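Local atomic coordinates of pectate lyase (Cellvibrio cellulosa, PDB entry 1GXM), a protein that cleaves pectate (polygalacturonic acid) by anti-beta-elimination, the chain here being the catalytic module of this family 10 polysaccharide lyase. Residues 39-44 and 96-101; 78-83 and 141-146; 105-110 and 168-173; 177-182 and 236-241; 225-230 and 320-325. One frame throughout, in Å; residues are numbered along the deposited sequence. Where two conformers were deposited one is given.

Contact 1. Residues 39-44 and 96-101; sequences VVLSYQ and RDAVRK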
# COMPACT_ATOMS: atom_id res chain seq x y z
N VAL A 39 15.74 19.34 -4.86
CA VAL A 39 14.66 19.73 -3.96
C VAL A 39 14.20 18.51 -3.17
O VAL A 39 14.18 18.54 -1.95
CB VAL A 39 13.48 20.38 -4.70
CG1 VAL A 39 12.29 20.64 -3.77
CG2 VAL A 39 13.92 21.67 -5.32
N VAL A 40 13.87 17.44 -3.86
CA VAL A 40 13.45 16.22 -3.17
C VAL A 40 14.48 15.77 -2.17
O VAL A 40 14.18 15.48 -1.03
CB VAL A 40 13.15 15.09 -4.18
CG1 VAL A 40 12.86 13.79 -3.47
CG2 VAL A 40 11.99 15.50 -5.03
N LEU A 41 15.73 15.74 -2.60
CA LEU A 41 16.82 15.30 -1.76
C LEU A 41 16.86 16.12 -0.46
O LEU A 41 17.11 15.61 0.63
CB LEU A 41 18.14 15.44 -2.52
CG LEU A 41 19.41 15.13 -1.76
CD1 LEU A 41 19.44 13.70 -1.20
CD2 LEU A 41 20.58 15.36 -2.68
N SER A 42 16.64 17.42 -0.61
CA SER A 42 16.83 18.37 0.46
C SER A 42 15.80 18.26 1.58
O SER A 42 16.01 18.84 2.63
CB SER A 42 16.85 19.80 -0.08
OG SER A 42 15.56 20.21 -0.45
N TYR A 43 14.72 17.51 1.36
CA TYR A 43 13.72 17.29 2.41
C TYR A 43 13.86 15.95 3.11
O TYR A 43 13.11 15.66 4.03
CB TYR A 43 12.30 17.43 1.85
CG TYR A 43 11.99 18.86 1.58
CD1 TYR A 43 11.51 19.68 2.59
CD2 TYR A 43 12.24 19.42 0.35
CE1 TYR A 43 11.26 21.03 2.37
CE2 TYR A 43 12.01 20.77 0.12
CZ TYR A 43 11.53 21.57 1.14
OH TYR A 43 11.31 22.92 0.93
N GLN A 44 14.81 15.13 2.71
CA GLN A 44 15.04 13.88 3.40
C GLN A 44 15.44 14.17 4.84
O GLN A 44 16.29 15.01 5.11
CB GLN A 44 16.11 13.06 2.71
CG GLN A 44 16.11 11.63 3.16
CD GLN A 44 17.13 10.77 2.45
OE1 GLN A 44 18.07 11.29 1.86
NE2 GLN A 44 16.92 9.45 2.47
N ARG A 96 22.63 8.33 -4.54
CA ARG A 96 22.91 6.99 -4.02
C ARG A 96 22.87 6.98 -2.51
O ARG A 96 22.28 6.10 -1.88
CB ARG A 96 24.29 6.50 -4.50
CG ARG A 96 24.76 5.16 -3.93
CD ARG A 96 26.16 4.76 -4.38
NE ARG A 96 26.46 3.41 -3.90
CZ ARG A 96 26.94 3.11 -2.70
NH1 ARG A 96 27.27 4.05 -1.82
NH2 ARG A 96 27.12 1.85 -2.38
N ASP A 97 23.52 7.97 -1.90
CA ASP A 97 23.59 8.05 -0.45
C ASP A 97 22.19 8.18 0.13
O ASP A 97 21.87 7.59 1.15
CB ASP A 97 24.43 9.23 -0.02
CG ASP A 97 25.89 9.06 -0.37
OD1 ASP A 97 26.33 7.93 -0.62
OD2 ASP A 97 26.65 10.04 -0.41
N ALA A 98 21.37 8.98 -0.51
CA ALA A 98 20.01 9.21 -0.02
C ALA A 98 19.17 7.95 -0.13
O ALA A 98 18.43 7.62 0.78
CB ALA A 98 19.37 10.30 -0.80
N VAL A 99 19.28 7.26 -1.25
CA VAL A 99 18.56 6.02 -1.43
C VAL A 99 18.97 5.00 -0.38
O VAL A 99 18.14 4.30 0.16
CB VAL A 99 18.80 5.43 -2.83
CG1 VAL A 99 18.14 4.09 -2.98
CG2 VAL A 99 18.22 6.35 -3.88
N ARG A 100 20.26 4.90 -0.08
CA ARG A 100 20.71 4.00 0.97
C ARG A 100 20.13 4.36 2.33
O ARG A 100 19.78 3.48 3.11
CB ARG A 100 22.24 3.97 1.00
CG ARG A 100 22.82 3.31 -0.25
CD ARG A 100 24.33 3.41 -0.35
NE ARG A 100 24.94 2.82 0.84
CZ ARG A 100 25.07 1.52 1.05
NH1 ARG A 100 24.71 0.65 0.13
NH2 ARG A 100 25.59 1.07 2.20
N LYS A 101 20.05 5.65 2.64
CA LYS A 101 19.47 6.08 3.92
C LYS A 101 17.98 5.76 3.98
O LYS A 101 17.49 5.37 5.01
CB LYS A 101 19.70 7.56 4.19
CG LYS A 101 21.17 7.88 4.53
CD LYS A 101 21.34 9.30 5.06
CE LYS A 101 20.93 9.42 6.52
NZ LYS A 101 21.20 10.78 7.07
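Q44, A98 and L41 join two helices of the alpha/alpha toroid characteristic of family 10 pectate lyases: the loop that follows helix 37-42 is tied to the flank of helix 93-109. Q44 stretches out from its backbone with CG anti to the backbone N (chi1 -164°) and the rest of the chain extended, which brings the N/O end of the amide to A98. Q44 NE2 donates to A98 O over 2.9 Å in an almost straight bond, 167° at the hydrogen. The acceptor lies close to the plane of the Q44 amide, whereas the donor stands 29° off the plane of the A98 carbonyl. NE2 has a second acceptor in G48 O, within the loop beyond the helix, and two carbonyls on one amide nitrogen would hold the amide against rotation. K101, at the margin, reaches N46 O of the same loop with its NZ, and its CB lies 3.8 Å from Q44 NE2. Two groups of the other segment meet the A98 methyl from neighbouring directions. L41 CD1 presses on A98 CB at 3.4 Å, closer than ordinary van der Waals contact, and Q44 OE1 approaches the same CB to 3.1 Å.

Contact 2. Residues 78-83 and 141-146; sequences TEMVFL and LTVLDF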
# COMPACT_ATOMS: atom_id res chain seq x y z
N THR A 78 8.18 6.86 -2.67
CA THR A 78 8.22 7.48 -3.98
C THR A 78 9.54 8.20 -4.16
O THR A 78 10.21 8.03 -5.17
CB THR A 78 7.08 8.47 -4.13
OG1 THR A 78 5.83 7.81 -3.86
CG2 THR A 78 6.99 8.93 -5.57
N GLU A 79 9.92 9.01 -3.18
CA GLU A 79 11.17 9.77 -3.25
C GLU A 79 12.36 8.86 -3.47
O GLU A 79 13.26 9.17 -4.27
CB GLU A 79 11.40 10.59 -1.98
CG GLU A 79 10.48 11.79 -1.83
CD GLU A 79 9.17 11.50 -1.15
OE1 GLU A 79 8.77 10.32 -1.07
OE2 GLU A 79 8.52 12.46 -0.70
N MET A 80 12.39 7.72 -2.80
CA MET A 80 13.58 6.86 -2.89
C MET A 80 13.67 6.19 -4.26
O MET A 80 14.78 6.00 -4.77
CB MET A 80 13.69 5.88 -1.74
CG MET A 80 13.01 4.59 -1.97
SD MET A 80 12.62 3.88 -0.44
CE MET A 80 14.01 2.80 -0.18
N VAL A 81 12.53 5.84 -4.85
CA VAL A 81 12.54 5.20 -6.16
C VAL A 81 12.99 6.25 -7.18
O VAL A 81 13.84 5.99 -8.03
CB VAL A 81 11.16 4.63 -6.51
CG1 VAL A 81 11.09 4.21 -7.97
CG2 VAL A 81 10.83 3.45 -5.60
N PHE A 82 12.41 7.43 -7.08
CA PHE A 82 12.79 8.55 -7.92
C PHE A 82 14.27 8.86 -7.85
O PHE A 82 14.95 8.95 -8.88
CB PHE A 82 11.94 9.75 -7.50
CG PHE A 82 12.38 11.04 -8.11
CD1 PHE A 82 12.27 11.26 -9.47
CD2 PHE A 82 12.91 12.03 -7.31
CE1 PHE A 82 12.68 12.47 -10.01
CE2 PHE A 82 13.31 13.22 -7.83
CZ PHE A 82 13.19 13.45 -9.18
N LEU A 83 14.82 8.97 -6.65
CA LEU A 83 16.23 9.34 -6.55
C LEU A 83 17.13 8.18 -6.97
O LEU A 83 18.24 8.40 -7.43
CB LEU A 83 16.58 9.80 -5.14
CG LEU A 83 15.96 11.13 -4.71
CD1 LEU A 83 16.45 11.50 -3.36
CD2 LEU A 83 16.25 12.21 -5.72
N LEU A 141 7.28 -2.63 0.77
CA LEU A 141 7.85 -3.95 0.58
C LEU A 141 8.21 -4.20 -0.86
O LEU A 141 9.17 -4.88 -1.15
CB LEU A 141 6.93 -5.05 1.10
CG LEU A 141 6.70 -5.03 2.60
CD1 LEU A 141 5.67 -6.04 2.97
CD2 LEU A 141 8.00 -5.31 3.34
N THR A 142 7.41 -3.67 -1.78
CA THR A 142 7.69 -3.80 -3.20
C THR A 142 9.01 -3.11 -3.53
O THR A 142 9.84 -3.65 -4.26
CB THR A 142 6.55 -3.20 -4.02
OG1 THR A 142 5.35 -3.95 -3.77
CG2 THR A 142 6.79 -3.34 -5.53
N VAL A 143 9.21 -1.91 -3.00
CA VAL A 143 10.47 -1.20 -3.22
C VAL A 143 11.63 -2.05 -2.71
O VAL A 143 12.64 -2.24 -3.41
CB VAL A 143 10.48 0.17 -2.53
CG1 VAL A 143 11.86 0.78 -2.63
CG2 VAL A 143 9.45 1.09 -3.15
N LEU A 144 11.50 -2.53 -1.48
CA LEU A 144 12.58 -3.34 -0.90
C LEU A 144 12.81 -4.61 -1.71
O LEU A 144 13.93 -5.05 -1.86
CB LEU A 144 12.29 -3.66 0.57
CG LEU A 144 12.34 -2.45 1.48
CD1 LEU A 144 11.84 -2.86 2.85
CD2 LEU A 144 13.73 -1.85 1.56
N ASP A 145 11.74 -5.20 -2.21
CA ASP A 145 11.86 -6.40 -3.04
C ASP A 145 12.54 -6.10 -4.36
O ASP A 145 13.36 -6.87 -4.81
CB ASP A 145 10.51 -7.02 -3.29
CG ASP A 145 10.61 -8.25 -4.11
OD1 ASP A 145 11.06 -9.31 -3.59
OD2 ASP A 145 10.23 -8.24 -5.29
N PHE A 146 12.22 -4.98 -4.99
CA PHE A 146 12.91 -4.60 -6.20
C PHE A 146 14.39 -4.37 -5.89
O PHE A 146 15.27 -4.81 -6.65
CB PHE A 146 12.27 -3.36 -6.82
CG PHE A 146 11.16 -3.67 -7.78
CD1 PHE A 146 10.09 -4.47 -7.40
CD2 PHE A 146 11.17 -3.17 -9.06
CE1 PHE A 146 9.08 -4.75 -8.27
CE2 PHE A 146 10.15 -3.43 -9.94
CZ PHE A 146 9.11 -4.24 -9.55
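Helix-against-helix packing inside the alpha/alpha toroid brings helix 77-90 alongside helix 136-148, with V143 placed between M80 and V81. The two segments run in broadly the same direction, and their closest approach is at V81 and V143, whose CA atoms are 7.3 Å apart. Each methyl of V143 has its nearest neighbour on a different residue. V143 CG2 meets V81 CG2 at 3.7 Å, a branch-to-branch touch in which both methyls lie anti to their own carbonyl carbons. The other branch, V143 CG1, is anti to the backbone N (chi1 172°) and faces M80, with M80 CE within 3.8 Å and M80 SD at 3.9 Å from it. M80 was modelled in two conformers, so the exact place of its sulfur and methyl is less certain than that of the valines. All three side chains are buried, and the join is purely apolar. W24 of helix 20-28 also packs on V143, while M80 continues onto A102, A103 and L106 of helix 93-109; L144, the next residue after V143, leans on F167 and V171 of helix 161-181.

Contact 3. Residues 105-110 and 168-173; sequences FLVNSQ and KTAVTK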
# COMPACT_ATOMS: atom_id res chain seq x y z
N PHE A 105 16.08 3.34 6.46
CA PHE A 105 14.93 3.84 7.19
C PHE A 105 13.78 2.82 7.16
O PHE A 105 13.21 2.48 8.18
CB PHE A 105 14.45 5.14 6.59
CG PHE A 105 13.13 5.59 7.12
CD1 PHE A 105 13.04 6.23 8.34
CD2 PHE A 105 11.96 5.31 6.43
CE1 PHE A 105 11.81 6.59 8.86
CE2 PHE A 105 10.73 5.70 6.95
CZ PHE A 105 10.67 6.33 8.16
N LEU A 106 13.46 2.34 5.96
CA LEU A 106 12.36 1.40 5.84
C LEU A 106 12.61 0.15 6.66
O LEU A 106 11.75 -0.31 7.40
CB LEU A 106 12.09 1.03 4.39
CG LEU A 106 11.54 2.12 3.48
CD1 LEU A 106 11.39 1.55 2.09
CD2 LEU A 106 10.19 2.62 3.95
N VAL A 107 13.83 -0.40 6.56
CA VAL A 107 14.13 -1.59 7.33
C VAL A 107 14.17 -1.30 8.83
O VAL A 107 13.65 -2.06 9.64
CB VAL A 107 15.41 -2.28 6.86
CG1 VAL A 107 15.67 -3.53 7.71
CG2 VAL A 107 15.26 -2.65 5.36
N ASN A 108 14.76 -0.17 9.22
CA ASN A 108 14.79 0.22 10.63
C ASN A 108 13.41 0.36 11.23
O ASN A 108 13.21 0.08 12.41
CB ASN A 108 15.53 1.52 10.84
CG ASN A 108 17.02 1.36 10.76
OD1 ASN A 108 17.56 0.25 10.91
ND2 ASN A 108 17.71 2.47 10.52
N SER A 109 12.45 0.78 10.40
CA SER A 109 11.08 0.96 10.86
C SER A 109 10.35 -0.33 11.10
O SER A 109 9.31 -0.34 11.74
CB SER A 109 10.30 1.80 9.87
OG SER A 109 9.84 1.03 8.77
N GLN A 110 10.88 -1.43 10.57
CA GLN A 110 10.17 -2.68 10.57
C GLN A 110 10.17 -3.33 11.94
O GLN A 110 11.20 -3.47 12.58
CB GLN A 110 10.75 -3.62 9.53
CG GLN A 110 9.91 -4.84 9.27
CD GLN A 110 10.44 -5.65 8.13
OE1 GLN A 110 11.64 -5.91 8.03
NE2 GLN A 110 9.54 -6.06 7.23
N LYS A 168 16.11 -8.60 1.48
CA LYS A 168 15.38 -9.84 1.31
C LYS A 168 14.77 -10.28 2.64
O LYS A 168 13.63 -10.72 2.69
CB LYS A 168 16.26 -10.95 0.75
CG LYS A 168 15.46 -12.19 0.48
CD LYS A 168 16.26 -13.27 -0.18
CE LYS A 168 15.38 -14.49 -0.37
NZ LYS A 168 16.15 -15.64 -0.95
N THR A 169 15.53 -10.16 3.71
CA THR A 169 15.05 -10.51 5.04
C THR A 169 13.83 -9.63 5.39
O THR A 169 12.83 -10.12 5.86
CB THR A 169 16.17 -10.34 6.06
OG1 THR A 169 17.17 -11.35 5.80
CG2 THR A 169 15.69 -10.56 7.50
N ALA A 170 13.92 -8.33 5.13
CA ALA A 170 12.80 -7.43 5.43
C ALA A 170 11.58 -7.80 4.59
O ALA A 170 10.46 -7.78 5.08
CB ALA A 170 13.22 -6.00 5.17
N VAL A 171 11.79 -8.13 3.34
CA VAL A 171 10.69 -8.53 2.46
C VAL A 171 10.07 -9.83 2.94
O VAL A 171 8.85 -9.96 2.98
CB VAL A 171 11.14 -8.63 1.01
CG1 VAL A 171 10.07 -9.25 0.12
CG2 VAL A 171 11.49 -7.27 0.49
N THR A 172 10.91 -10.77 3.34
CA THR A 172 10.44 -12.04 3.86
C THR A 172 9.63 -11.85 5.12
O THR A 172 8.58 -12.46 5.29
CB THR A 172 11.63 -12.95 4.14
OG1 THR A 172 12.33 -13.13 2.91
CG2 THR A 172 11.17 -14.30 4.53
N LYS A 173 10.13 -11.02 6.02
CA LYS A 173 9.40 -10.72 7.24
C LYS A 173 8.08 -10.04 6.93
O LYS A 173 7.09 -10.32 7.55
CB LYS A 173 10.23 -9.83 8.16
CG LYS A 173 11.38 -10.56 8.82
CD LYS A 173 12.37 -9.61 9.48
CE LYS A 173 11.78 -8.81 10.59
NZ LYS A 173 12.83 -7.97 11.23
O HOH W 1 14.01 -6.33 9.16
O HOH W 2 12.68 -5.81 13.03
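Q110 carries its CG anti to the backbone N (chi1 -169°) and keeps an extended chain, which points the N/O end of its amide at A170, edge-on; K173 turns its CG beside its own backbone N and bends at chi3 (63°), bringing NZ near Q110 OE1, where a water bridges them. The main bond is Q110 NE2 to A170 O, 2.9 Å long and practically straight at 174°. The acceptor lies nearly in the amide plane of Q110, and the same NE2 also donates to G114 O. Q110 OE1 rests 3.3 Å from A170 CB. V107 CG2 touches A170 CB more loosely, at 3.9 Å. Two waters bridge the polar groups: the first donates to Q110 OE1 at 2.7 Å and accepts from K173 NZ at 2.9 Å, and the second accepts from the same NZ while donating to Q110 O at 2.8 Å. The lysine therefore reaches both the amide and the backbone of Q110 through water, and its charge would probably polarise OE1. The contact joins the C-terminal end of helix 93-109 to the middle of helix 161-181 in the helical toroid, with A170 also resting on L144 of helix 136-148 and V107 on R166 and F167 of its partner helix.

Contact 4. Residues 177-182 and 236-241; sequences YILKAQ and EQAVRA. Unlike the reference sequence in segment 236-241: Q237 (reference Arg).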
# COMPACT_ATOMS: atom_id res chain seq x y z
N TYR A 177 4.39 -11.37 7.79
CA TYR A 177 3.38 -10.55 8.44
C TYR A 177 2.04 -10.58 7.70
O TYR A 177 0.98 -10.79 8.28
CB TYR A 177 3.87 -9.09 8.62
CG TYR A 177 2.85 -8.32 9.38
CD1 TYR A 177 1.78 -7.72 8.72
CD2 TYR A 177 2.88 -8.28 10.76
CE1 TYR A 177 0.81 -7.11 9.41
CE2 TYR A 177 1.91 -7.66 11.46
CZ TYR A 177 0.85 -7.07 10.78
OH TYR A 177 -0.17 -6.47 11.48
N ILE A 178 2.11 -10.32 6.41
CA ILE A 178 0.93 -10.26 5.57
C ILE A 178 0.16 -11.57 5.62
O ILE A 178 -1.04 -11.59 5.76
CB ILE A 178 1.32 -9.86 4.15
CG1 ILE A 178 1.68 -8.37 4.12
CG2 ILE A 178 0.21 -10.17 3.17
CD1 ILE A 178 2.38 -7.96 2.90
N LEU A 179 0.88 -12.67 5.55
CA LEU A 179 0.24 -13.97 5.57
C LEU A 179 -0.43 -14.24 6.92
O LEU A 179 -1.53 -14.76 6.96
CB LEU A 179 1.25 -15.07 5.27
CG LEU A 179 1.81 -15.07 3.86
CD1 LEU A 179 2.96 -16.07 3.75
CD2 LEU A 179 0.73 -15.34 2.81
N LYS A 180 0.23 -13.85 8.01
CA LYS A 180 -0.34 -14.03 9.35
C LYS A 180 -1.53 -13.09 9.60
O LYS A 180 -2.45 -13.41 10.34
CB LYS A 180 0.72 -13.83 10.41
CG LYS A 180 1.60 -15.03 10.57
CD LYS A 180 2.71 -14.74 11.54
CE LYS A 180 3.47 -16.01 11.88
NZ LYS A 180 4.03 -16.63 10.67
N ALA A 181 -1.51 -11.93 8.96
CA ALA A 181 -2.54 -10.93 9.18
C ALA A 181 -3.79 -11.18 8.37
O ALA A 181 -4.86 -10.65 8.69
CB ALA A 181 -2.00 -9.55 8.90
N GLN A 182 -3.67 -11.93 7.29
CA GLN A 182 -4.77 -12.15 6.39
C GLN A 182 -5.94 -12.71 7.17
O GLN A 182 -5.80 -13.66 7.92
CB GLN A 182 -4.36 -13.06 5.25
CG GLN A 182 -5.38 -13.11 4.10
CD GLN A 182 -4.85 -13.88 2.90
OE1 GLN A 182 -3.78 -14.50 2.98
NE2 GLN A 182 -5.58 -13.84 1.81
N GLU A 236 0.54 -18.75 -2.89
CA GLU A 236 -0.44 -18.95 -3.93
C GLU A 236 -1.83 -19.08 -3.32
O GLU A 236 -2.78 -18.48 -3.81
CB GLU A 236 -0.09 -20.17 -4.80
CG GLU A 236 -1.20 -20.46 -5.79
CD GLU A 236 -0.85 -21.52 -6.82
OE1 GLU A 236 0.20 -22.14 -6.68
OE2 GLU A 236 -1.63 -21.73 -7.76
N GLN A 237 -1.95 -19.85 -2.26
CA GLN A 237 -3.22 -20.00 -1.58
C GLN A 237 -3.74 -18.64 -1.07
O GLN A 237 -4.91 -18.32 -1.21
CB GLN A 237 -3.08 -20.94 -0.39
CG GLN A 237 -4.38 -21.01 0.41
CD GLN A 237 -4.31 -21.94 1.58
OE1 GLN A 237 -4.81 -23.06 1.51
NE2 GLN A 237 -3.71 -21.49 2.67
N ALA A 238 -2.85 -17.86 -0.47
CA ALA A 238 -3.23 -16.56 0.07
C ALA A 238 -3.73 -15.64 -1.03
O ALA A 238 -4.71 -14.94 -0.87
CB ALA A 238 -2.05 -15.90 0.79
N VAL A 239 -3.01 -15.60 -2.13
CA VAL A 239 -3.36 -14.73 -3.23
C VAL A 239 -4.66 -15.19 -3.85
O VAL A 239 -5.53 -14.40 -4.10
CB VAL A 239 -2.26 -14.66 -4.28
CG1 VAL A 239 -2.74 -13.87 -5.50
CG2 VAL A 239 -1.02 -14.04 -3.69
N ARG A 240 -4.77 -16.48 -4.12
CA ARG A 240 -6.00 -16.99 -4.71
C ARG A 240 -7.18 -16.70 -3.81
O ARG A 240 -8.26 -16.36 -4.29
CB ARG A 240 -5.91 -18.48 -4.99
CG ARG A 240 -5.05 -18.81 -6.16
CD ARG A 240 -4.98 -20.31 -6.38
NE ARG A 240 -4.23 -20.68 -7.57
CZ ARG A 240 -4.71 -20.68 -8.79
NH1 ARG A 240 -5.97 -20.31 -9.03
NH2 ARG A 240 -3.93 -21.05 -9.80
N ALA A 241 -7.01 -16.80 -2.50
CA ALA A 241 -8.11 -16.53 -1.59
C ALA A 241 -8.47 -15.06 -1.63
O ALA A 241 -9.64 -14.70 -1.63
CB ALA A 241 -7.76 -16.92 -0.19
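A238 is met by both L179 and Q182, which bring the end of helix 161-181 onto helix 233-246 of the alpha/alpha toroid. The tight part is centred on its methyl. L179 CD2 stands 3.5 Å from A238 CB, nearer than a usual carbon-carbon contact, and Q182 OE1 lies 3.1 Å from the same CB. Q182, the first residue to leave helical backbone angles, has its CG anti to the backbone N (chi1 -168°) and an extended chain that carries the amide across the gap. Q182 NE2 donates to A238 O at 3.0 Å, with 168° at the hydrogen and the acceptor almost in the plane of the amide. One turn on, the packing slackens: A241 CB comes no closer than 4.3 Å to Q182 NE2. A241 is partly exposed, as is L179 at the other margin, while A238 and Q182 are buried. L189 of strand 188-189 touches both Q182 and A241 and covers part of this looser flank. The buried amide nitrogen is well provided for, because NE2 also donates to T190 O. With two carbonyls as partners, the amide is probably fixed in rotation with its nitrogen toward them and its oxygen toward the A238 methyl, so that one glutamine links helix 233-246, the end of helix 161-181 and the residue just after strand 188-189, T190.

Contact 5. Residues 225-230 and 320-325; sequences FLMTQP and TSIINF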
# COMPACT_ATOMS: atom_id res chain seq x y z
N PHE A 225 1.51 -6.96 -4.19
CA PHE A 225 2.81 -7.25 -3.60
C PHE A 225 3.05 -8.75 -3.48
O PHE A 225 4.12 -9.25 -3.84
CB PHE A 225 2.99 -6.62 -2.23
CG PHE A 225 4.15 -7.20 -1.52
CD1 PHE A 225 5.44 -6.95 -1.96
CD2 PHE A 225 3.96 -8.11 -0.50
CE1 PHE A 225 6.51 -7.59 -1.36
CE2 PHE A 225 5.01 -8.74 0.08
CZ PHE A 225 6.29 -8.46 -0.34
N LEU A 226 2.09 -9.49 -2.95
CA LEU A 226 2.27 -10.93 -2.82
C LEU A 226 2.54 -11.59 -4.14
O LEU A 226 3.30 -12.55 -4.20
CB LEU A 226 1.08 -11.59 -2.15
CG LEU A 226 0.93 -11.31 -0.66
CD1 LEU A 226 -0.38 -11.96 -0.21
CD2 LEU A 226 2.10 -11.82 0.17
N MET A 227 1.94 -11.07 -5.20
CA MET A 227 2.11 -11.60 -6.53
C MET A 227 3.49 -11.31 -7.12
O MET A 227 3.82 -11.89 -8.15
CB MET A 227 0.99 -11.11 -7.43
CG MET A 227 -0.32 -11.75 -7.08
SD MET A 227 -1.74 -11.06 -7.89
CE MET A 227 -1.85 -12.03 -9.38
N THR A 228 4.29 -10.46 -6.48
CA THR A 228 5.67 -10.26 -6.90
C THR A 228 6.59 -11.31 -6.27
O THR A 228 7.75 -11.43 -6.67
CB THR A 228 6.24 -8.87 -6.52
OG1 THR A 228 6.41 -8.79 -5.09
CG2 THR A 228 5.32 -7.69 -6.94
N GLN A 229 6.11 -12.02 -5.26
CA GLN A 229 6.93 -12.95 -4.49
C GLN A 229 6.97 -14.33 -5.11
O GLN A 229 6.08 -14.70 -5.88
CB GLN A 229 6.41 -13.03 -3.06
CG GLN A 229 6.53 -11.71 -2.34
CD GLN A 229 7.98 -11.23 -2.34
OE1 GLN A 229 8.81 -11.83 -1.68
NE2 GLN A 229 8.28 -10.21 -3.13
N PRO A 230 8.01 -15.10 -4.78
CA PRO A 230 7.99 -16.51 -5.14
C PRO A 230 6.71 -17.12 -4.63
O PRO A 230 6.38 -16.98 -3.45
CB PRO A 230 9.21 -17.07 -4.39
CG PRO A 230 10.13 -15.94 -4.23
CD PRO A 230 9.24 -14.74 -4.06
N THR A 320 -11.38 -4.40 -9.92
CA THR A 320 -11.18 -4.62 -11.35
C THR A 320 -9.75 -4.93 -11.68
O THR A 320 -9.45 -5.91 -12.35
CB THR A 320 -11.68 -3.40 -12.11
OG1 THR A 320 -13.08 -3.29 -11.84
CG2 THR A 320 -11.54 -3.58 -13.64
N SER A 321 -8.85 -4.10 -11.19
CA SER A 321 -7.46 -4.21 -11.58
C SER A 321 -6.86 -5.56 -11.12
O SER A 321 -6.20 -6.26 -11.89
CB SER A 321 -6.66 -3.04 -11.04
OG SER A 321 -6.61 -3.05 -9.65
N ILE A 322 -7.11 -5.93 -9.88
CA ILE A 322 -6.49 -7.15 -9.38
C ILE A 322 -7.15 -8.39 -9.95
O ILE A 322 -6.49 -9.38 -10.18
CB ILE A 322 -6.46 -7.19 -7.82
CG1 ILE A 322 -5.36 -8.15 -7.34
CG2 ILE A 322 -7.80 -7.51 -7.22
CD1 ILE A 322 -3.96 -7.68 -7.63
N ILE A 323 -8.45 -8.32 -10.20
CA ILE A 323 -9.17 -9.46 -10.78
C ILE A 323 -8.68 -9.70 -12.19
O ILE A 323 -8.40 -10.84 -12.57
CB ILE A 323 -10.68 -9.21 -10.75
CG1 ILE A 323 -11.16 -9.30 -9.30
CG2 ILE A 323 -11.42 -10.18 -11.67
CD1 ILE A 323 -12.57 -8.85 -9.13
N ASN A 324 -8.53 -8.63 -12.96
CA ASN A 324 -8.10 -8.79 -14.34
C ASN A 324 -6.67 -9.28 -14.40
O ASN A 324 -6.33 -10.09 -15.25
CB ASN A 324 -8.26 -7.49 -15.12
CG ASN A 324 -9.73 -7.16 -15.42
OD1 ASN A 324 -10.06 -6.03 -15.75
ND2 ASN A 324 -10.61 -8.14 -15.25
N PHE A 325 -5.84 -8.80 -13.49
CA PHE A 325 -4.45 -9.25 -13.42
C PHE A 325 -4.40 -10.71 -13.01
O PHE A 325 -3.68 -11.50 -13.62
CB PHE A 325 -3.64 -8.39 -12.46
CG PHE A 325 -2.20 -8.79 -12.36
CD1 PHE A 325 -1.41 -8.81 -13.49
CD2 PHE A 325 -1.65 -9.15 -11.16
CE1 PHE A 325 -0.08 -9.19 -13.40
CE2 PHE A 325 -0.33 -9.51 -11.07
CZ PHE A 325 0.44 -9.54 -12.19
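A Met-aromatic contact spans two backbones that stay well apart: the nearest CA atoms, those of M227 and F325, are 9.8 Å from each other, and the two side chains bridge that gap from either end. M227 SD lies at the edge of the F325 ring, 4.8 Å from the ring centroid and 74° off the ring normal. With CG beside the backbone N and a bend at chi3 (90°), the chain swings M227 CE to within 3.4 Å of both F325 CD2 and F325 CE2 in an oblique approach. The two side chains come from opposite directions and meet between the segments. I322 adds a lighter touch, its CD1 standing 4.1 Å from M227 SD. M227 belongs to a type I turn from L226 to Q229, and the adjoining T228 folds back, its OG1 donating to F225 O at 2.6 Å. The contact thus joins the turn that follows helix 219-226 to helix 318-329 in the buried interior; V239 of helix 233-246 packs on M227, F246 of that same helix on I322, and N19 on F325.

The five contacts are spread through the alpha-helical toroid. Contacts 1 and 4 lie farthest apart, centres 33 Å from each other on opposite sides of the chain's centre, whereas contacts 1 and 2, 2 and 3, and 4 and 5 are each only 12 Å apart. Contacts 1 and 3 share helix 93-109; contacts 3 and 4 share helix 161-181. Along the sequence contact 2 alternates with both 1 and 3, and contact 4 with 5, weaving distant segments together. D145 and Q229 link contact 2 to contact 5 by a probable hydrogen bond. Contacts 1, 3 and 4 each use a glutamine soon after a helix to reach an alanine carbonyl.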